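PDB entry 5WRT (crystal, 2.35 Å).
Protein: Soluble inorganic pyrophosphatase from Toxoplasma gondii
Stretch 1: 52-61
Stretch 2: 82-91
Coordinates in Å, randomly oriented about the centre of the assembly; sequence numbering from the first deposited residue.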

ATOM      1  N   GLU A  52      12.763   4.602 -12.873  1.00 26.31           N
ATOM      2  CA  GLU A  52      13.681   4.500 -11.746  1.00 26.20           C
ATOM      3  C   GLU A  52      13.394   3.281 -10.878  1.00 27.99           C
ATOM      4  O   GLU A  52      14.315   2.535 -10.532  1.00 28.24           O
ATOM      5  CB  GLU A  52      13.620   5.774 -10.893  1.00 25.23           C
ATOM      6  CG  GLU A  52      14.111   7.031 -11.598  1.00 25.28           C
ATOM      7  CD  GLU A  52      13.852   8.296 -10.795  1.00 26.09           C
ATOM      8  OE1 GLU A  52      12.852   8.339 -10.048  1.00 25.46           O
ATOM      9  OE2 GLU A  52      14.651   9.249 -10.911  1.00 26.16           O
ATOM     10  N   ILE A  53      12.133   3.061 -10.524  1.00 26.39           N
ATOM     11  CA  ILE A  53      11.758   1.953  -9.651  1.00 26.02           C
ATOM     12  C   ILE A  53      10.852   1.001 -10.421  1.00 26.36           C
ATOM     13  O   ILE A  53       9.716   1.363 -10.762  1.00 27.83           O
ATOM     14  CB  ILE A  53      11.082   2.462  -8.367  1.00 25.49           C
ATOM     15  CG1 ILE A  53      12.084   3.258  -7.529  1.00 25.02           C
ATOM     16  CG2 ILE A  53      10.506   1.302  -7.570  1.00 23.77           C
ATOM     17  CD1 ILE A  53      11.467   3.974  -6.354  1.00 26.46           C
ATOM     18  N   PRO A  54      11.307  -0.214 -10.714  1.00 27.01           N
ATOM     19  CA  PRO A  54      10.479  -1.150 -11.479  1.00 26.95           C
ATOM     20  C   PRO A  54       9.271  -1.618 -10.688  1.00 26.78           C
ATOM     21  O   PRO A  54       9.265  -1.625  -9.455  1.00 25.65           O
ATOM     22  CB  PRO A  54      11.428  -2.321 -11.761  1.00 26.91           C
ATOM     23  CG  PRO A  54      12.790  -1.762 -11.583  1.00 27.83           C
ATOM     24  CD  PRO A  54      12.665  -0.737 -10.500  1.00 27.63           C
ATOM     25  N   LYS A  55       8.236  -2.002 -11.432  1.00 26.09           N
ATOM     26  CA  LYS A  55       7.056  -2.630 -10.857  1.00 25.30           C
ATOM     27  C   LYS A  55       7.452  -3.791  -9.952  1.00 26.80           C
ATOM     28  O   LYS A  55       8.290  -4.621 -10.316  1.00 28.05           O
ATOM     29  CB  LYS A  55       6.143  -3.112 -11.987  1.00 28.12           C
ATOM     30  CG  LYS A  55       4.956  -3.961 -11.567  1.00 27.08           C
ATOM     31  CD  LYS A  55       4.243  -4.515 -12.801  1.00 29.20           C
ATOM     32  CE  LYS A  55       2.780  -4.827 -12.524  1.00 30.66           C
ATOM     33  NZ  LYS A  55       1.937  -3.596 -12.504  1.00 33.24           N
ATOM     34  N   ASN A  56       6.864  -3.818  -8.753  1.00 26.82           N
ATOM     35  CA  ASN A  56       7.027  -4.897  -7.777  1.00 27.58           C
ATOM     36  C   ASN A  56       8.411  -4.906  -7.126  1.00 28.01           C
ATOM     37  O   ASN A  56       8.949  -5.970  -6.817  1.00 28.62           O
ATOM     38  CB  ASN A  56       6.718  -6.266  -8.396  1.00 27.75           C
ATOM     39  CG  ASN A  56       5.232  -6.493  -8.585  1.00 28.40           C
ATOM     40  OD1 ASN A  56       4.411  -5.930  -7.862  1.00 28.36           O
ATOM     41  ND2 ASN A  56       4.877  -7.318  -9.562  1.00 30.99           N
ATOM     42  N   THR A  57       9.004  -3.731  -6.918  1.00 27.69           N
ATOM     43  CA  THR A  57      10.230  -3.594  -6.143  1.00 28.69           C
ATOM     44  C   THR A  57      10.041  -2.483  -5.117  1.00 28.64           C
ATOM     45  O   THR A  57       9.041  -1.760  -5.129  1.00 27.18           O
ATOM     46  CB  THR A  57      11.452  -3.294  -7.026  1.00 29.16           C
ATOM     47  OG1 THR A  57      11.318  -1.993  -7.613  1.00 28.36           O
ATOM     48  CG2 THR A  57      11.601  -4.340  -8.125  1.00 29.58           C
ATOM     49  N   ARG A  58      11.013  -2.349  -4.212  1.00 30.16           N
ATOM     50  CA  ARG A  58      10.888  -1.372  -3.140  1.00 31.15           C
ATOM     51  C   ARG A  58      12.169  -0.603  -2.841  1.00 30.96           C
ATOM     52  O   ARG A  58      12.155   0.241  -1.940  1.00 31.62           O
ATOM     53  CB  ARG A  58      10.353  -2.026  -1.853  1.00 31.33           C
ATOM     54  CG  ARG A  58      11.260  -3.014  -1.163  1.00 32.87           C
ATOM     55  CD  ARG A  58      10.701  -3.293   0.222  1.00 32.87           C
ATOM     56  NE  ARG A  58      11.435  -4.334   0.933  1.00 38.00           N
ATOM     57  CZ  ARG A  58      10.886  -5.463   1.372  1.00 37.08           C
ATOM     58  NH1 ARG A  58       9.594  -5.692   1.174  1.00 34.63           N
ATOM     59  NH2 ARG A  58      11.626  -6.357   2.012  1.00 36.97           N
ATOM     60  N   ARG A  59      13.271  -0.871  -3.536  1.00 30.06           N
ATOM     61  CA  ARG A  59      14.468  -0.066  -3.340  1.00 32.74           C
ATOM     62  C   ARG A  59      14.261   1.319  -3.940  1.00 31.92           C
ATOM     63  O   ARG A  59      13.761   1.461  -5.060  1.00 31.41           O
ATOM     64  CB  ARG A  59      15.685  -0.731  -3.983  1.00 35.33           C
ATOM     65  CG  ARG A  59      16.101  -2.041  -3.349  1.00 36.29           C
ATOM     66  CD  ARG A  59      17.420  -2.529  -3.927  1.00 39.89           C
ATOM     67  NE  ARG A  59      17.904  -3.721  -3.238  1.00 41.96           N
ATOM     68  CZ  ARG A  59      17.701  -4.964  -3.661  1.00 44.16           C
ATOM     69  NH1 ARG A  59      17.023  -5.185  -4.780  1.00 43.22           N
ATOM     70  NH2 ARG A  59      18.178  -5.988  -2.965  1.00 44.61           N
ATOM     71  N   LYS A  60      14.658   2.348  -3.192  1.00 31.88           N
ATOM     72  CA  LYS A  60      14.436   3.731  -3.606  1.00 32.35           C
ATOM     73  C   LYS A  60      15.537   4.134  -4.583  1.00 32.48           C
ATOM     74  O   LYS A  60      16.517   4.799  -4.239  1.00 34.43           O
ATOM     75  CB  LYS A  60      14.388   4.654  -2.395  1.00 31.93           C
ATOM     76  CG  LYS A  60      14.009   6.090  -2.716  1.00 31.46           C
ATOM     77  CD  LYS A  60      13.398   6.780  -1.507  1.00 33.39           C
ATOM     78  CE  LYS A  60      13.258   8.277  -1.731  1.00 33.12           C
ATOM     79  NZ  LYS A  60      13.222   9.039  -0.453  1.00 37.84           N
ATOM     80  N   MET A  61      15.362   3.716  -5.835  1.00 29.25           N
ATOM     81  CA  MET A  61      16.269   4.113  -6.901  1.00 30.27           C
ATOM     82  C   MET A  61      15.850   5.470  -7.448  1.00 29.55           C
ATOM     83  O   MET A  61      14.665   5.721  -7.682  1.00 29.40           O
ATOM     84  CB  MET A  61      16.270   3.070  -8.019  1.00 30.34           C
ATOM     85  CG  MET A  61      16.468   1.643  -7.528  1.00 32.79           C
ATOM     86  SD  MET A  61      18.078   1.364  -6.766  1.00 34.43           S
ATOM     87  CE  MET A  61      19.169   1.681  -8.147  1.00 36.15           C
TER
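Stretch 2 (82-91) LREYASTLYW

Stretch 2 runs antiparallel to stretch 1 in a largely extended conformation, with a corner at Ala-86 and Ser-87, so that Arg-83 to Tyr-85 lie along Arg-58 to Lys-60 while Thr-88 to Trp-91 continue in the same sense along Arg-58 to Lys-55. The CA atoms of Arg-59 and Glu-84 are 4.4 Å apart, those of Arg-58 and Thr-88 4.5 Å, and those of Lys-55 and Trp-91 4.1 Å; together the stretches bury 857 Å².

Most of the bonding is between main chains. Beyond the corner, Leu-89 is used twice: its N donates to Thr-57 O (2.9 Å), and its O accepts from Asn-56 N (2.7 Å), the latter bent to 136° at the hydrogen. Asn-56 lies within a type II turn from Pro-54 to Thr-57, where Pro-54 O takes Thr-57 OG1 at 2.8 Å and, weakly, Thr-57 N at 3.3 Å. Before the corner, Tyr-85 N donates to Arg-58 O (2.9 Å) and Lys-60 N to Arg-83 O (3.3 Å). These two bonds flank Arg-59 and Glu-84, an antiparallel pair without hydrogen bonds of its own, whose side chains share one face.

Charged groups add to this ladder. Arg-58 points its CB toward stretch 2 and donates from NE to Glu-84 OE1 at 3.0 Å, a salt bridge in which the oxygen lies at the guanidinium edge, where the N-H can reach it. The other carboxylate oxygen, Glu-84 OE2, stands 4.1 Å from Arg-59 NE and well out of that guanidinium plane, so no N-H points at it directly; water 1 joins the two instead, accepting from Arg-59 NE at 3.0 Å and donating to Glu-84 OE2 at 2.6 Å. Lys-55 NZ reaches back to donate to Tyr-90 O (3.0 Å). Lys-60 NZ comes within 4.4 Å of Arg-83 NE, a pairing of like charges; Lys-60 NZ and Arg-83 NH1 each find hydrogen bonds elsewhere in the structure. Asn-56 OD1 is the exception: it sits 3.9 Å from Tyr-90 CD1, at the ring edge, and is buried with no partner in the model.

Apolar packing fills in around the polar groups. Ile-53, pointing toward stretch 2, places CD1 3.5 Å from Tyr-85 CE2 and CG2 4.3 Å from Leu-89 CD2. The aliphatic part of Lys-60 extends the same tyrosine contact, with its CD 3.6 Å from Tyr-85 CE1, while Thr-88 CG2 packs against the turn at 3.4 Å from Asn-56 C.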

ATOM      1  N   LEU A  82      21.566   1.906   2.693  1.00 46.43           N
ATOM      2  CA  LEU A  82      20.654   1.934   1.557  1.00 43.40           C
ATOM      3  C   LEU A  82      19.216   2.117   2.022  1.00 41.44           C
ATOM      4  O   LEU A  82      18.758   1.442   2.950  1.00 41.14           O
ATOM      5  CB  LEU A  82      20.790   0.640   0.759  1.00 42.66           C
ATOM      6  CG  LEU A  82      22.156   0.446   0.104  1.00 46.26           C
ATOM      7  CD1 LEU A  82      22.248  -0.930  -0.511  1.00 45.09           C
ATOM      8  CD2 LEU A  82      22.393   1.519  -0.947  1.00 43.54           C
ATOM      9  N   ARG A  83      18.504   3.041   1.384  1.00 40.55           N
ATOM     10  CA  ARG A  83      17.129   3.351   1.747  1.00 40.08           C
ATOM     11  C   ARG A  83      16.165   2.585   0.850  1.00 37.17           C
ATOM     12  O   ARG A  83      16.329   2.562  -0.375  1.00 35.85           O
ATOM     13  CB  ARG A  83      16.857   4.855   1.664  1.00 38.88           C
ATOM     14  CG  ARG A  83      15.376   5.213   1.694  1.00 40.01           C
ATOM     15  CD  ARG A  83      15.139   6.716   1.683  1.00 39.20           C
ATOM     16  NE  ARG A  83      15.324   7.295   3.012  1.00 43.64           N
ATOM     17  CZ  ARG A  83      16.172   8.278   3.298  1.00 47.67           C
ATOM     18  NH1 ARG A  83      16.921   8.812   2.343  1.00 45.60           N
ATOM     19  NH2 ARG A  83      16.267   8.730   4.543  1.00 47.91           N
ATOM     20  N   GLU A  84      15.167   1.964   1.466  1.00 35.36           N
ATOM     21  CA  GLU A  84      14.069   1.319   0.767  1.00 35.36           C
ATOM     22  C   GLU A  84      12.760   1.944   1.225  1.00 34.37           C
ATOM     23  O   GLU A  84      12.671   2.489   2.330  1.00 35.35           O
ATOM     24  CB  GLU A  84      14.026  -0.190   1.039  1.00 34.05           C
ATOM     25  CG  GLU A  84      15.238  -0.969   0.573  1.00 37.10           C
ATOM     26  CD  GLU A  84      15.048  -2.466   0.739  1.00 38.21           C
ATOM     27  OE1 GLU A  84      13.994  -2.876   1.277  1.00 36.45           O
ATOM     28  OE2 GLU A  84      15.949  -3.233   0.337  1.00 38.01           O
ATOM     29  N   TYR A  85      11.746   1.877   0.369  1.00 31.51           N
ATOM     30  CA  TYR A  85      10.402   2.176   0.830  1.00 31.33           C
ATOM     31  C   TYR A  85       9.932   1.074   1.773  1.00 31.71           C
ATOM     32  O   TYR A  85      10.357  -0.080   1.676  1.00 31.69           O
ATOM     33  CB  TYR A  85       9.439   2.316  -0.350  1.00 29.89           C
ATOM     34  CG  TYR A  85       9.642   3.584  -1.149  1.00 29.09           C
ATOM     35  CD1 TYR A  85       9.762   4.815  -0.514  1.00 31.16           C
ATOM     36  CD2 TYR A  85       9.714   3.553  -2.535  1.00 28.21           C
ATOM     37  CE1 TYR A  85       9.948   5.977  -1.235  1.00 30.23           C
ATOM     38  CE2 TYR A  85       9.900   4.712  -3.266  1.00 28.82           C
ATOM     39  CZ  TYR A  85      10.018   5.921  -2.610  1.00 30.58           C
ATOM     40  OH  TYR A  85      10.204   7.080  -3.330  1.00 32.58           O
ATOM     41  N   ALA A  86       9.039   1.440   2.695  1.00 30.44           N
ATOM     42  CA  ALA A  86       8.523   0.458   3.640  1.00 30.02           C
ATOM     43  C   ALA A  86       7.633  -0.576   2.968  1.00 29.31           C
ATOM     44  O   ALA A  86       7.416  -1.651   3.534  1.00 29.38           O
ATOM     45  CB  ALA A  86       7.753   1.159   4.760  1.00 31.08           C
ATOM     46  N   SER A  87       7.121  -0.278   1.777  1.00 28.41           N
ATOM     47  CA  SER A  87       6.218  -1.165   1.064  1.00 26.92           C
ATOM     48  C   SER A  87       6.666  -1.299  -0.383  1.00 26.98           C
ATOM     49  O   SER A  87       7.321  -0.410  -0.934  1.00 27.64           O
ATOM     50  CB  SER A  87       4.777  -0.650   1.120  1.00 27.48           C
ATOM     51  OG  SER A  87       4.241  -0.801   2.422  1.00 28.00           O
ATOM     52  N   THR A  88       6.319  -2.433  -0.988  1.00 26.28           N
ATOM     53  CA  THR A  88       6.617  -2.647  -2.397  1.00 27.08           C
ATOM     54  C   THR A  88       5.712  -1.785  -3.271  1.00 25.99           C
ATOM     55  O   THR A  88       4.503  -1.685  -3.037  1.00 25.67           O
ATOM     56  CB  THR A  88       6.451  -4.126  -2.755  1.00 28.22           C
ATOM     57  OG1 THR A  88       7.428  -4.905  -2.052  1.00 28.51           O
ATOM     58  CG2 THR A  88       6.625  -4.345  -4.247  1.00 26.16           C
ATOM     59  N   LEU A  89       6.310  -1.146  -4.275  1.00 24.84           N
ATOM     60  CA  LEU A  89       5.554  -0.392  -5.264  1.00 25.06           C
ATOM     61  C   LEU A  89       5.064  -1.336  -6.355  1.00 25.65           C
ATOM     62  O   LEU A  89       5.852  -2.095  -6.928  1.00 25.56           O
ATOM     63  CB  LEU A  89       6.422   0.715  -5.859  1.00 23.48           C
ATOM     64  CG  LEU A  89       5.736   1.886  -6.566  1.00 23.41           C
ATOM     65  CD1 LEU A  89       4.471   2.308  -5.839  1.00 22.78           C
ATOM     66  CD2 LEU A  89       6.702   3.050  -6.663  1.00 24.09           C
ATOM     67  N   TYR A  90       3.766  -1.288  -6.645  1.00 23.99           N
ATOM     68  CA  TYR A  90       3.138  -2.248  -7.544  1.00 24.07           C
ATOM     69  C   TYR A  90       3.071  -1.763  -8.986  1.00 24.61           C
ATOM     70  O   TYR A  90       2.375  -2.377  -9.800  1.00 25.28           O
ATOM     71  CB  TYR A  90       1.728  -2.586  -7.055  1.00 24.27           C
ATOM     72  CG  TYR A  90       1.675  -2.994  -5.603  1.00 25.42           C
ATOM     73  CD1 TYR A  90       2.282  -4.165  -5.171  1.00 25.89           C
ATOM     74  CD2 TYR A  90       1.019  -2.207  -4.663  1.00 23.92           C
ATOM     75  CE1 TYR A  90       2.240  -4.542  -3.845  1.00 25.50           C
ATOM     76  CE2 TYR A  90       0.970  -2.577  -3.333  1.00 23.67           C
ATOM     77  CZ  TYR A  90       1.583  -3.747  -2.931  1.00 25.22           C
ATOM     78  OH  TYR A  90       1.543  -4.125  -1.611  1.00 24.82           O
ATOM     79  N   TRP A  91       3.766  -0.679  -9.318  1.00 23.59           N
ATOM     80  CA  TRP A  91       3.748  -0.133 -10.666  1.00 23.81           C
ATOM     81  C   TRP A  91       5.118   0.433 -10.999  1.00 24.20           C
ATOM     82  O   TRP A  91       5.863   0.855 -10.111  1.00 24.22           O
ATOM     83  CB  TRP A  91       2.672   0.953 -10.815  1.00 23.25           C
ATOM     84  CG  TRP A  91       1.324   0.525 -10.315  1.00 23.46           C
ATOM     85  CD1 TRP A  91       0.335  -0.078 -11.037  1.00 23.75           C
ATOM     86  CD2 TRP A  91       0.825   0.647  -8.976  1.00 22.50           C
ATOM     87  NE1 TRP A  91      -0.749  -0.333 -10.234  1.00 23.82           N
ATOM     88  CE2 TRP A  91      -0.475   0.103  -8.964  1.00 24.23           C
ATOM     89  CE3 TRP A  91       1.350   1.166  -7.789  1.00 21.87           C
ATOM     90  CZ2 TRP A  91      -1.257   0.065  -7.810  1.00 25.42           C
ATOM     91  CZ3 TRP A  91       0.572   1.127  -6.645  1.00 22.52           C
ATOM     92  CH2 TRP A  91      -0.717   0.581  -6.664  1.00 23.03           C
TER
HETATM   93  O   HOH W   1      18.279  -2.587  -0.489  1.00 39.48           O